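Long-range contact in Myo-inositol phosphohydrolase (Mitsuokella multacida, PDB 4WU3), which probably removes phosphate from inositol hexakisphosphate (phytate) as a PTP-like phosphatase and binds inositol tetrakisphosphate: residues Asp118-Asn130 and Val187-Val199. The protein carries 2 engineered substitutions. Residues are numbered along the deposited sequence; the frame is centred on the assembly and turned at random.
Sequences DVDLRGESHGYLN and VNYNKVRTEEEMV
Y128-L129 pairs antiparallel with V192-R193, and the latter strand leads through T194, in a capping box with E197, into helix 195-201. Y128 N bonds R193 O at 2.8 Å in the hydrogen-bonded pair. Strand 192-193 is an edge strand, next to 126-129, of an antiparallel four-stranded sheet. R193 NH2 meets N130 O from above the carbonyl plane and forms a salt bridge with E99; R193 NH1 bonds Q201. N130 OD1 accepts from N190 N at 3.0 Å. L129 CD2 sits over the centre of the Y189 ring. M198 bends at chi2 (-90°) and lays CE over one face of the Y128 ring, 3.5 Å from its centroid. E195 reaches across to strand 116-122 of the mixed five-stranded sheet, whose segment 118-122 runs nearly antiparallel to 195-199 (164°). Its carboxylate stacks on that of D120, planes 8° apart, and E195 OE2 lies 2.4 Å from D118 OD2, so one acid probably holds a proton. H241 also binds E195 OE2. D120 OD2 accepts from H126 NE2 at 2.7 Å through its syn lone pair. With an alanine in place of D120, H126 NE2 is likely to lose this acceptor and R122 N its Asx-turn bond, though H126 ND1 keeps E124 O.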
ATOM      1  N   ASP A 118      11.914  27.671   1.580  1.00  8.12           N
ATOM      2  CA  ASP A 118      12.245  26.362   1.075  1.00  7.84           C
ATOM      3  C   ASP A 118      11.458  25.358   1.890  1.00  7.23           C
ATOM      4  O   ASP A 118      11.677  25.218   3.092  1.00  7.55           O
ATOM      5  CB  ASP A 118      13.747  26.115   1.225  1.00  8.78           C
ATOM      6  CG  ASP A 118      14.153  24.695   0.882  1.00  9.23           C
ATOM      7  OD1 ASP A 118      13.470  24.050   0.056  1.00 10.87           O
ATOM      8  OD2 ASP A 118      15.171  24.224   1.439  1.00  9.24           O
ATOM      9  N   VAL A 119      10.520  24.686   1.236  1.00  6.38           N
ATOM     10  CA  VAL A 119       9.774  23.615   1.868  1.00  6.16           C
ATOM     11  C   VAL A 119      10.359  22.295   1.415  1.00  5.82           C
ATOM     12  O   VAL A 119      10.098  21.826   0.298  1.00  5.71           O
ATOM     13  CB  VAL A 119       8.272  23.675   1.528  1.00  6.53           C
ATOM     14  CG1 VAL A 119       7.519  22.559   2.232  1.00  6.66           C
ATOM     15  CG2 VAL A 119       7.693  25.031   1.922  1.00  6.27           C
ATOM     16  N   ASP A 120      11.145  21.714   2.318  1.00  5.79           N
ATOM     17  CA  ASP A 120      11.915  20.508   2.090  1.00  5.73           C
ATOM     18  C   ASP A 120      11.124  19.292   2.528  1.00  5.75           C
ATOM     19  O   ASP A 120      10.996  19.031   3.723  1.00  5.81           O
ATOM     20  CB  ASP A 120      13.210  20.608   2.900  1.00  5.90           C
ATOM     21  CG  ASP A 120      14.093  19.398   2.756  1.00  6.02           C
ATOM     22  OD1 ASP A 120      13.723  18.482   2.003  1.00  5.57           O
ATOM     23  OD2 ASP A 120      15.170  19.371   3.407  1.00  6.92           O
ATOM     24  N   LEU A 121      10.616  18.525   1.566  1.00  5.43           N
ATOM     25  CA  LEU A 121       9.690  17.437   1.877  1.00  5.43           C
ATOM     26  C   LEU A 121      10.393  16.098   2.105  1.00  5.47           C
ATOM     27  O   LEU A 121       9.755  15.057   2.182  1.00  5.28           O
ATOM     28  CB  LEU A 121       8.651  17.299   0.751  1.00  5.66           C
ATOM     29  CG  LEU A 121       7.857  18.560   0.430  1.00  5.91           C
ATOM     30  CD1 LEU A 121       7.089  18.412  -0.879  1.00  6.05           C
ATOM     31  CD2 LEU A 121       6.928  18.922   1.589  1.00  6.15           C
ATOM     32  N   ARG A 122      11.709  16.115   2.225  1.00  5.79           N
ATOM     33  CA  ARG A 122      12.458  14.865   2.162  1.00  6.00           C
ATOM     34  C   ARG A 122      12.683  14.249   3.524  1.00  6.08           C
ATOM     35  O   ARG A 122      13.334  14.844   4.386  1.00  5.96           O
ATOM     36  CB  ARG A 122      13.811  15.077   1.488  1.00  6.28           C
ATOM     37  CG  ARG A 122      13.751  15.604   0.063  1.00  6.67           C
ATOM     38  CD  ARG A 122      15.160  15.830  -0.469  1.00  6.63           C
ATOM     39  NE  ARG A 122      15.855  14.586  -0.776  1.00  6.59           N
ATOM     40  CZ  ARG A 122      17.141  14.526  -1.101  1.00  7.09           C
ATOM     41  NH1 ARG A 122      17.859  15.642  -1.137  1.00  7.50           N
ATOM     42  NH2 ARG A 122      17.716  13.361  -1.381  1.00  7.48           N
ATOM     43  N   GLY A 123      12.160  13.042   3.701  1.00  6.15           N
ATOM     44  CA  GLY A 123      12.378  12.274   4.924  1.00  6.37           C
ATOM     45  C   GLY A 123      13.719  11.569   4.940  1.00  6.13           C
ATOM     46  O   GLY A 123      14.286  11.347   5.996  1.00  6.71           O
ATOM     47  N   GLU A 124      14.227  11.232   3.761  1.00  6.30           N
ATOM     48  CA  GLU A 124      15.582  10.689   3.621  1.00  6.42           C
ATOM     49  C   GLU A 124      16.656  11.689   4.116  1.00  6.53           C
ATOM     50  O   GLU A 124      16.519  12.895   3.951  1.00  6.81           O
ATOM     51  CB  GLU A 124      15.844  10.255   2.158  1.00  6.54           C
ATOM     52  CG  GLU A 124      15.790  11.348   1.071  1.00  6.66           C
ATOM     53  CD  GLU A 124      14.381  11.588   0.512  1.00  7.39           C
ATOM     54  OE1 GLU A 124      13.370  11.136   1.133  1.00  8.09           O
ATOM     55  OE2 GLU A 124      14.272  12.244  -0.555  1.00  7.53           O
ATOM     56  N   SER A 125      17.720  11.188   4.737  1.00  6.65           N
ATOM     57  CA  SER A 125      18.798  12.054   5.211  1.00  6.75           C
ATOM     58  C   SER A 125      19.614  12.624   4.057  1.00  7.06           C
ATOM     59  O   SER A 125      20.057  11.904   3.172  1.00  6.92           O
ATOM     60  CB  SER A 125      19.725  11.304   6.161  1.00  6.67           C
ATOM     61  OG  SER A 125      19.030  10.854   7.301  1.00  6.76           O
ATOM     62  N   HIS A 126      19.816  13.932   4.088  1.00  7.78           N
ATOM     63  CA  HIS A 126      20.519  14.618   3.020  1.00  8.32           C
ATOM     64  C   HIS A 126      21.228  15.844   3.542  1.00  8.23           C
ATOM     65  O   HIS A 126      20.995  16.298   4.665  1.00  8.55           O
ATOM     66  CB  HIS A 126      19.539  15.033   1.911  1.00  7.92           C
ATOM     67  CG  HIS A 126      18.453  15.945   2.378  1.00  8.45           C
ATOM     68  ND1 HIS A 126      17.334  15.488   3.044  1.00  8.81           N
ATOM     69  CD2 HIS A 126      18.312  17.288   2.281  1.00  8.59           C
ATOM     70  CE1 HIS A 126      16.548  16.512   3.330  1.00  8.43           C
ATOM     71  NE2 HIS A 126      17.116  17.615   2.874  1.00  8.48           N
ATOM     72  N   GLY A 127      22.088  16.390   2.703  1.00  8.47           N
ATOM     73  CA  GLY A 127      22.813  17.595   3.051  1.00  9.43           C
ATOM     74  C   GLY A 127      23.699  18.059   1.911  1.00 10.16           C
ATOM     75  O   GLY A 127      23.480  17.687   0.750  1.00 10.41           O
ATOM     76  N   TYR A 128      24.699  18.874   2.253  1.00 10.07           N
ATOM     77  CA  TYR A 128      25.560  19.503   1.261  1.00 10.36           C
ATOM     78  C   TYR A 128      27.039  19.354   1.625  1.00 10.30           C
ATOM     79  O   TYR A 128      27.421  19.488   2.797  1.00  9.02           O
ATOM     80  CB  TYR A 128      25.174  20.977   1.087  1.00 10.52           C
ATOM     81  CG  TYR A 128      23.812  21.146   0.431  1.00 10.69           C
ATOM     82  CD1 TYR A 128      22.647  21.136   1.189  1.00 10.81           C
ATOM     83  CD2 TYR A 128      23.694  21.281  -0.949  1.00 10.70           C
ATOM     84  CE1 TYR A 128      21.413  21.260   0.589  1.00 10.30           C
ATOM     85  CE2 TYR A 128      22.464  21.405  -1.556  1.00 10.60           C
ATOM     86  CZ  TYR A 128      21.321  21.390  -0.781  1.00 11.57           C
ATOM     87  OH  TYR A 128      20.070  21.503  -1.380  1.00 12.95           O
ATOM     88  N   LEU A 129      27.841  19.019   0.611  1.00  9.87           N
ATOM     89  CA  LEU A 129      29.298  19.083   0.683  1.00 11.10           C
ATOM     90  C   LEU A 129      29.754  20.169  -0.274  1.00 11.76           C
ATOM     91  O   LEU A 129      29.691  19.997  -1.492  1.00 12.18           O
ATOM     92  CB  LEU A 129      29.927  17.758   0.270  1.00 12.63           C
ATOM     93  CG  LEU A 129      29.507  16.541   1.085  1.00 13.48           C
ATOM     94  CD1 LEU A 129      30.225  15.307   0.567  1.00 14.90           C
ATOM     95  CD2 LEU A 129      29.815  16.759   2.559  1.00 16.17           C
ATOM     96  N   ASN A 130      30.218  21.284   0.280  1.00 12.26           N
ATOM     97  CA  ASN A 130      30.274  22.542  -0.464  1.00 12.11           C
ATOM     98  C   ASN A 130      28.898  22.780  -1.093  1.00 11.87           C
ATOM     99  O   ASN A 130      27.898  22.800  -0.379  1.00 14.23           O
ATOM    100  CB  ASN A 130      31.413  22.530  -1.486  1.00 12.79           C
ATOM    101  CG  ASN A 130      32.777  22.688  -0.831  1.00 14.66           C
ATOM    102  OD1 ASN A 130      32.887  22.718   0.403  1.00 13.75           O
ATOM    103  ND2 ASN A 130      33.824  22.787  -1.649  1.00 15.59           N
ATOM    104  N   VAL A 187      34.788  13.544  -4.165  1.00 14.59           N
ATOM    105  CA  VAL A 187      34.246  14.876  -3.986  1.00 14.02           C
ATOM    106  C   VAL A 187      35.117  15.628  -2.990  1.00 13.67           C
ATOM    107  O   VAL A 187      35.388  15.127  -1.890  1.00 12.99           O
ATOM    108  CB  VAL A 187      32.816  14.794  -3.443  1.00 14.28           C
ATOM    109  CG1 VAL A 187      32.258  16.180  -3.189  1.00 15.62           C
ATOM    110  CG2 VAL A 187      31.937  14.028  -4.414  1.00 15.53           C
ATOM    111  N   ASN A 188      35.576  16.812  -3.381  1.00 12.51           N
ATOM    112  CA  ASN A 188      36.400  17.629  -2.503  1.00 13.20           C
ATOM    113  C   ASN A 188      35.521  18.683  -1.870  1.00 13.49           C
ATOM    114  O   ASN A 188      34.656  19.234  -2.526  1.00 14.00           O
ATOM    115  CB  ASN A 188      37.527  18.314  -3.270  1.00 12.85           C
ATOM    116  CG  ASN A 188      38.488  17.334  -3.889  1.00 13.01           C
ATOM    117  OD1 ASN A 188      38.352  16.963  -5.039  1.00 14.95           O
ATOM    118  ND2 ASN A 188      39.446  16.899  -3.128  1.00 12.29           N
ATOM    119  N   TYR A 189      35.748  18.955  -0.594  1.00 12.62           N
ATOM    120  CA  TYR A 189      34.911  19.884   0.134  1.00 12.71           C
ATOM    121  C   TYR A 189      35.644  20.377   1.372  1.00 13.53           C
ATOM    122  O   TYR A 189      36.531  19.705   1.893  1.00 15.06           O
ATOM    123  CB  TYR A 189      33.596  19.198   0.547  1.00 11.57           C
ATOM    124  CG  TYR A 189      33.759  18.010   1.478  1.00 11.13           C
ATOM    125  CD1 TYR A 189      34.026  16.731   0.980  1.00 11.17           C
ATOM    126  CD2 TYR A 189      33.625  18.155   2.858  1.00 10.37           C
ATOM    127  CE1 TYR A 189      34.165  15.641   1.834  1.00 11.27           C
ATOM    128  CE2 TYR A 189      33.767  17.077   3.713  1.00  9.57           C
ATOM    129  CZ  TYR A 189      34.035  15.824   3.202  1.00 11.14           C
ATOM    130  OH  TYR A 189      34.173  14.749   4.058  1.00 12.26           O
ATOM    131  N   ASN A 190      35.261  21.547   1.845  1.00 14.84           N
ATOM    132  CA  ASN A 190      35.725  22.016   3.139  1.00 19.30           C
ATOM    133  C   ASN A 190      34.557  22.562   3.952  1.00 20.39           C
ATOM    134  O   ASN A 190      34.747  23.284   4.926  1.00 20.65           O
ATOM    135  CB  ASN A 190      36.805  23.076   2.962  1.00 21.97           C
ATOM    136  CG  ASN A 190      36.325  24.255   2.161  1.00 27.42           C
ATOM    137  OD1 ASN A 190      35.132  24.573   2.155  1.00 30.54           O
ATOM    138  ND2 ASN A 190      37.251  24.917   1.475  1.00 28.08           N
ATOM    139  N   LYS A 191      33.351  22.188   3.536  1.00 20.83           N
ATOM    140  CA  LYS A 191      32.116  22.562   4.212  1.00 21.97           C
ATOM    141  C   LYS A 191      31.113  21.426   4.205  1.00 15.77           C
ATOM    142  O   LYS A 191      30.887  20.812   3.176  1.00 14.42           O
ATOM    143  CB  LYS A 191      31.466  23.711   3.472  1.00 25.05           C
ATOM    144  CG  LYS A 191      31.702  25.053   4.091  1.00 32.16           C
ATOM    145  CD  LYS A 191      30.872  26.111   3.380  1.00 38.04           C
ATOM    146  CE  LYS A 191      31.645  26.797   2.272  1.00 37.47           C
ATOM    147  NZ  LYS A 191      30.785  27.823   1.626  1.00 38.94           N
ATOM    148  N   VAL A 192      30.482  21.183   5.342  1.00 13.82           N
ATOM    149  CA  VAL A 192      29.392  20.215   5.432  1.00 12.74           C
ATOM    150  C   VAL A 192      28.195  20.917   6.076  1.00 12.06           C
ATOM    151  O   VAL A 192      28.322  21.506   7.145  1.00 12.61           O
ATOM    152  CB  VAL A 192      29.800  18.986   6.261  1.00 13.49           C
ATOM    153  CG1 VAL A 192      28.723  17.909   6.191  1.00 14.36           C
ATOM    154  CG2 VAL A 192      31.142  18.431   5.784  1.00 13.71           C
ATOM    155  N   ARG A 193      27.045  20.880   5.415  1.00 10.80           N
ATOM    156  CA  ARG A 193      25.877  21.617   5.880  1.00 11.09           C
ATOM    157  C   ARG A 193      24.605  20.800   5.707  1.00 11.35           C
ATOM    158  O   ARG A 193      24.488  20.010   4.774  1.00 10.04           O
ATOM    159  CB  ARG A 193      25.733  22.943   5.117  1.00 11.66           C
ATOM    160  CG  ARG A 193      26.826  23.964   5.422  1.00 12.85           C
ATOM    161  CD  ARG A 193      26.742  25.210   4.557  1.00 13.82           C
ATOM    162  NE  ARG A 193      27.007  24.938   3.150  1.00 15.31           N
ATOM    163  CZ  ARG A 193      26.939  25.855   2.188  1.00 16.26           C
ATOM    164  NH1 ARG A 193      26.618  27.104   2.489  1.00 18.29           N
ATOM    165  NH2 ARG A 193      27.195  25.526   0.927  1.00 16.34           N
ATOM    166  N   THR A 194      23.665  20.982   6.633  1.00 11.63           N
ATOM    167  CA  THR A 194      22.280  20.578   6.418  1.00 11.02           C
ATOM    168  C   THR A 194      21.685  21.525   5.396  1.00 10.50           C
ATOM    169  O   THR A 194      22.251  22.587   5.138  1.00 10.73           O
ATOM    170  CB  THR A 194      21.435  20.720   7.689  1.00 11.29           C
ATOM    171  OG1 THR A 194      21.440  22.091   8.117  1.00 10.15           O
ATOM    172  CG2 THR A 194      21.971  19.832   8.791  1.00 11.79           C
ATOM    173  N   GLU A 195      20.540  21.172   4.828  1.00 10.06           N
ATOM    174  CA  GLU A 195      19.902  22.050   3.847  1.00 10.22           C
ATOM    175  C   GLU A 195      19.516  23.365   4.498  1.00 10.90           C
ATOM    176  O   GLU A 195      19.601  24.435   3.886  1.00 11.24           O
ATOM    177  CB  GLU A 195      18.662  21.388   3.231  1.00  9.19           C
ATOM    178  CG  GLU A 195      18.027  22.204   2.113  1.00  8.44           C
ATOM    179  CD  GLU A 195      17.004  21.416   1.317  1.00  8.22           C
ATOM    180  OE1 GLU A 195      17.287  20.256   0.935  1.00  8.76           O
ATOM    181  OE2 GLU A 195      15.917  21.958   1.065  1.00  7.14           O
ATOM    182  N   GLU A 196      19.094  23.280   5.749  1.00 12.12           N
ATOM    183  CA  GLU A 196      18.661  24.459   6.486  1.00 14.39           C
ATOM    184  C   GLU A 196      19.797  25.463   6.581  1.00 14.71           C
ATOM    185  O   GLU A 196      19.611  26.653   6.333  1.00 12.77           O
ATOM    186  CB  GLU A 196      18.203  24.069   7.893  1.00 14.23           C
ATOM    187  CG  GLU A 196      17.884  25.254   8.777  1.00 13.97           C
ATOM    188  CD  GLU A 196      17.552  24.844  10.191  1.00 15.81           C
ATOM    189  OE1 GLU A 196      18.169  23.888  10.711  1.00 19.52           O
ATOM    190  OE2 GLU A 196      16.662  25.478  10.781  1.00 19.57           O
ATOM    191  N   GLU A 197      20.974  24.973   6.955  1.00 14.81           N
ATOM    192  CA  GLU A 197      22.134  25.844   7.083  1.00 16.28           C
ATOM    193  C   GLU A 197      22.442  26.508   5.752  1.00 14.53           C
ATOM    194  O   GLU A 197      22.672  27.707   5.702  1.00 13.14           O
ATOM    195  CB  GLU A 197      23.351  25.071   7.599  1.00 16.67           C
ATOM    196  CG  GLU A 197      23.259  24.734   9.081  1.00 18.82           C
ATOM    197  CD  GLU A 197      24.338  23.772   9.547  1.00 22.00           C
ATOM    198  OE1 GLU A 197      24.824  22.942   8.735  1.00 20.11           O
ATOM    199  OE2 GLU A 197      24.681  23.831  10.748  1.00 25.21           O
ATOM    200  N   MET A 198      22.416  25.732   4.672  1.00 14.33           N
ATOM    201  CA  MET A 198      22.778  26.262   3.362  1.00 14.41           C
ATOM    202  C   MET A 198      21.752  27.297   2.934  1.00 14.49           C
ATOM    203  O   MET A 198      22.102  28.359   2.433  1.00 17.55           O
ATOM    204  CB  MET A 198      22.875  25.127   2.346  1.00 16.65           C
ATOM    205  CG  MET A 198      23.581  25.489   1.050  1.00 18.09           C
ATOM    206  SD  MET A 198      22.407  26.096  -0.153  1.00 22.97           S
ATOM    207  CE  MET A 198      21.506  24.600  -0.555  1.00 22.94           C
ATOM    208  N   VAL A 199      20.480  27.010   3.168  1.00 14.21           N
ATOM    209  CA  VAL A 199      19.414  27.910   2.737  1.00 13.86           C
ATOM    210  C   VAL A 199      19.430  29.209   3.538  1.00 14.88           C
ATOM    211  O   VAL A 199      19.251  30.297   2.990  1.00 15.25           O
ATOM    212  CB  VAL A 199      18.024  27.229   2.841  1.00 14.19           C
ATOM    213  CG1 VAL A 199      16.909  28.248   2.705  1.00 14.88           C
ATOM    214  CG2 VAL A 199      17.880  26.172   1.759  1.00 14.46           C
TER
HETATM  215  O   HOH W   1      18.049  18.187  -0.958  1.00 14.71           O
HETATM  216  O   HOH W   2      19.623  18.446   5.344  1.00 13.49           O
HETATM  217  O   HOH W   3      28.066  22.594   2.438  1.00 12.68           O